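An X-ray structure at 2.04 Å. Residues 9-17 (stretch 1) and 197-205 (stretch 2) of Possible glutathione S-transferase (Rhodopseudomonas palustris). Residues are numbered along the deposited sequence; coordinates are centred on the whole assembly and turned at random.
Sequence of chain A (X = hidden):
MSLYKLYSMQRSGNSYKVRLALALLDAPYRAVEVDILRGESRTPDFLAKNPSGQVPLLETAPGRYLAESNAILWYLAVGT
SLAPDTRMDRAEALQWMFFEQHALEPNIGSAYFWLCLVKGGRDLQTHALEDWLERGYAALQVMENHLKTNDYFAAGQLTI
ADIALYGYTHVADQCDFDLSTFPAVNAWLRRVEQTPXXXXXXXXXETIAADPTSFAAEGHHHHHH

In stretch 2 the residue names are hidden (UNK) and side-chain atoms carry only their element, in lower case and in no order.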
# COMPACT_ATOMS: atom_id res chain seq x y z
N MSE A 9 3.12 1.48 18.66
CA MSE A 9 2.74 2.67 19.33
C MSE A 9 1.25 2.69 19.59
O MSE A 9 0.45 2.48 18.71
CB MSE A 9 3.14 3.85 18.48
CG MSE A 9 3.08 5.15 19.21
SE MSE A 9 3.63 6.61 18.03
CE MSE A 9 2.25 7.86 18.51
N GLN A 10 0.88 2.97 20.81
CA GLN A 10 -0.51 2.86 21.29
C GLN A 10 -1.47 3.77 20.51
O GLN A 10 -2.49 3.33 20.05
CB GLN A 10 -0.55 3.08 22.83
CG GLN A 10 -1.86 2.82 23.54
CD GLN A 10 -2.33 1.36 23.46
OE1 GLN A 10 -1.55 0.43 23.50
NE2 GLN A 10 -3.60 1.18 23.27
N ARG A 11 -1.06 5.01 20.27
CA ARG A 11 -1.94 5.99 19.62
C ARG A 11 -1.65 6.13 18.14
O ARG A 11 -2.24 6.95 17.48
CB ARG A 11 -1.86 7.36 20.34
CG ARG A 11 -2.50 7.41 21.78
CD ARG A 11 -2.35 8.76 22.52
NE ARG A 11 -2.92 9.84 21.72
CZ ARG A 11 -4.07 10.48 21.97
NH1 ARG A 11 -4.79 10.18 23.06
NH2 ARG A 11 -4.50 11.44 21.13
N SER A 12 -0.76 5.30 17.60
CA SER A 12 -0.56 5.24 16.16
C SER A 12 -1.64 4.43 15.40
O SER A 12 -1.94 3.28 15.78
CB SER A 12 0.78 4.61 15.95
OG SER A 12 0.90 4.23 14.64
N GLY A 13 -2.21 4.97 14.32
CA GLY A 13 -3.25 4.29 13.58
C GLY A 13 -2.74 3.07 12.84
O GLY A 13 -3.43 2.09 12.74
N ASN A 14 -1.53 3.12 12.30
CA ASN A 14 -0.94 1.95 11.69
C ASN A 14 -0.71 0.80 12.62
O ASN A 14 -0.91 -0.34 12.20
CB ASN A 14 0.37 2.29 10.99
CG ASN A 14 0.15 3.03 9.72
OD1 ASN A 14 -0.79 2.77 9.02
ND2 ASN A 14 1.00 3.99 9.43
N SER A 15 -0.29 1.12 13.84
CA SER A 15 -0.02 0.13 14.82
C SER A 15 -1.32 -0.46 15.28
O SER A 15 -1.39 -1.67 15.51
CB SER A 15 0.67 0.71 16.05
OG SER A 15 2.06 0.89 15.92
N TYR A 16 -2.33 0.39 15.47
CA TYR A 16 -3.61 -0.11 15.89
C TYR A 16 -4.24 -1.08 14.90
O TYR A 16 -4.87 -2.02 15.31
CB TYR A 16 -4.56 1.03 16.18
CG TYR A 16 -6.04 0.63 16.30
CD1 TYR A 16 -6.47 -0.24 17.28
CD2 TYR A 16 -7.01 1.16 15.43
CE1 TYR A 16 -7.84 -0.61 17.38
CE2 TYR A 16 -8.37 0.80 15.54
CZ TYR A 16 -8.77 -0.07 16.52
OH TYR A 16 -10.07 -0.40 16.66
N LYS A 17 -4.09 -0.86 13.60
CA LYS A 17 -4.49 -1.87 12.59
C LYS A 17 -4.01 -3.29 12.91
O LYS A 17 -4.78 -4.24 12.86
CB LYS A 17 -4.01 -1.49 11.19
CG LYS A 17 -4.76 -0.40 10.57
CD LYS A 17 -3.83 0.55 9.86
CE LYS A 17 -3.41 -0.01 8.65
NZ LYS A 17 -3.25 1.17 7.76
N UNK A 197 -14.64 -9.81 19.14
CA UNK A 197 -13.25 -9.62 19.40
C UNK A 197 -12.71 -8.28 19.02
O UNK A 197 -11.52 -8.09 19.08
N UNK A 198 -13.57 -7.34 18.63
CA UNK A 198 -13.15 -6.04 18.26
C UNK A 198 -12.56 -5.39 19.48
O UNK A 198 -13.02 -5.63 20.60
c UNK A 198 -13.47 -3.38 16.19
c UNK A 198 -13.32 -1.12 16.88
c UNK A 198 -13.80 -1.50 18.12
c UNK A 198 -13.98 -3.78 17.42
c UNK A 198 -13.15 -2.05 15.94
c UNK A 198 -14.32 -5.23 17.71
c UNK A 198 -14.11 -2.81 18.39
N UNK A 199 -11.49 -4.60 19.26
CA UNK A 199 -10.86 -3.72 20.28
C UNK A 199 -10.72 -2.30 19.77
O UNK A 199 -10.61 -2.06 18.58
c UNK A 199 -9.77 -5.51 21.54
c UNK A 199 -8.55 -4.37 19.60
c UNK A 199 -9.55 -4.22 20.77
c UNK A 199 -7.12 -4.44 19.97
N UNK A 200 -10.75 -1.34 20.68
CA UNK A 200 -10.63 0.04 20.29
C UNK A 200 -9.15 0.38 20.30
O UNK A 200 -8.35 -0.39 20.77
c UNK A 200 -11.31 0.94 21.28
c UNK A 200 -12.76 0.58 21.41
o UNK A 200 -10.66 0.80 22.53
N UNK A 201 -8.80 1.56 19.79
CA UNK A 201 -7.44 2.01 19.80
C UNK A 201 -6.85 2.26 21.19
O UNK A 201 -5.65 2.24 21.35
se UNK A 201 -5.99 5.24 17.56
c UNK A 201 -7.33 3.20 18.88
c UNK A 201 -5.26 4.49 16.05
c UNK A 201 -5.98 3.81 18.84
N UNK A 202 -7.67 2.46 22.21
CA UNK A 202 -7.11 2.67 23.53
C UNK A 202 -6.99 1.43 24.42
O UNK A 202 -6.35 1.47 25.45
c UNK A 202 -7.74 3.87 24.24
o UNK A 202 -9.84 4.60 25.00
c UNK A 202 -9.24 3.86 24.21
o UNK A 202 -9.84 3.13 23.40
N UNK A 203 -7.55 0.32 23.99
CA UNK A 203 -7.37 -0.95 24.64
C UNK A 203 -5.90 -1.35 24.68
O UNK A 203 -5.20 -1.23 23.68
c UNK A 203 -7.61 -5.47 24.99
c UNK A 203 -9.07 -3.81 25.32
c UNK A 203 -6.90 -6.69 25.01
c UNK A 203 -8.16 -1.97 23.87
c UNK A 203 -8.15 -3.32 24.46
c UNK A 203 -7.21 -4.36 24.22
c UNK A 203 -6.04 -4.48 23.44
n UNK A 203 -8.76 -5.10 25.65
c UNK A 203 -5.32 -5.69 23.45
c UNK A 203 -5.76 -6.78 24.24
N UNK A 204 -5.46 -1.84 25.84
CA UNK A 204 -4.03 -2.22 26.05
C UNK A 204 -3.75 -3.73 26.12
O UNK A 204 -4.52 -4.49 26.71
c UNK A 204 -3.38 -0.16 27.36
c UNK A 204 -3.46 -1.69 27.36
o UNK A 204 -4.31 -2.13 28.41
N UNK A 205 -2.63 -4.16 25.50
CA UNK A 205 -2.29 -5.60 25.49
C UNK A 205 -1.66 -6.02 26.81
O UNK A 205 -0.54 -5.60 27.10
c UNK A 205 -1.68 -3.35 24.71
c UNK A 205 -1.20 -4.31 23.66
c UNK A 205 -1.25 -5.72 24.34

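Position 197 has no side-chain atoms, and nothing of it reaches stretch 1. Its backbone angles, phi 85° and psi 8°, would jam a CB against the carbonyl O of the residue before. This is Gly 197.

Position 198 carries one carbon and then a ring of six carbons, with no oxygen on the ring. The CA-to-CB bond points sideways, but the far end of the ring comes nearer to stretch 1. The ring carbon farthest from CB lies 3.3 Å from OH of Tyr 16. A plain six-carbon ring means phenylalanine, Phe 198, and the near atom is CZ.

Position 199 has four carbons, forked at the first, with one arm two carbons long. Its backbone O lies 2.6 Å from Tyr 16 OH, which donates a hydrogen bond to it. The oxygen sits at the edge of the tyrosine ring, near its plane. The uneven fork identifies Ile 199. Its CG1 is 4.4 Å from CE1 of Tyr 16, a loose apolar contact.

Position 200 has one carbon carrying an oxygen and a carbon. CB points away from stretch 1, so the contact falls to the backbone: C is 3.4 Å from Tyr 16 CE1. This is Thr 200. Its OG1 turns to its own stretch and donates to a side-chain oxygen of position 202 at 2.6 Å.

Position 201 has an unbranched chain of two carbons, selenium and a last carbon. The selenium settles the name: selenomethionine, Met 201. CB lies over the face of the Tyr 16 ring, 3.8 Å from its centroid, in a CH-pi contact. CE lies 3.5 Å from CB of Tyr 16 and 3.2 Å from CA of Gly 13. An ideal CB on Gly 13 would be 3.8 Å from that CE.

Position 202 has two carbons, the second carrying two oxygens. The CA-to-CB bond points away from stretch 1, and no side-chain atom comes within 5.0 Å of it. The short carboxylate identifies Asp 202, and the oxygen that accepts from Thr 200 OG1 is OD1.

Position 203 has one carbon and then fused five- and six-membered rings holding eight carbons and one nitrogen. These rings make no close contact with stretch 1. The backbone O accepts a hydrogen bond from Gln 10 NE2 at 2.9 Å. The indole gives Trp 203.

Position 204 again has one carbon carrying an oxygen and a carbon. It is Thr 204, whose CG2 is 4.3 Å from NE2 of Gln 10.

Position 205 has three carbons closing a ring onto the backbone N. This is Pro 205. Its CD lies 4.0 Å from OE1 of Gln 10.

The contact buries 441 Å² in all. Two side chains of stretch 1, Gln 10 and Tyr 16, bond to backbone carbonyls of an irregular segment, so these hydrogen bonds read main-chain shape. In sequence between the two acceptors, Met 201 lays CB over the tyrosine face and reaches Gly 13, in the first turn of the helix, with CE.

Stretch 2 (197-205) GFITMDWTP
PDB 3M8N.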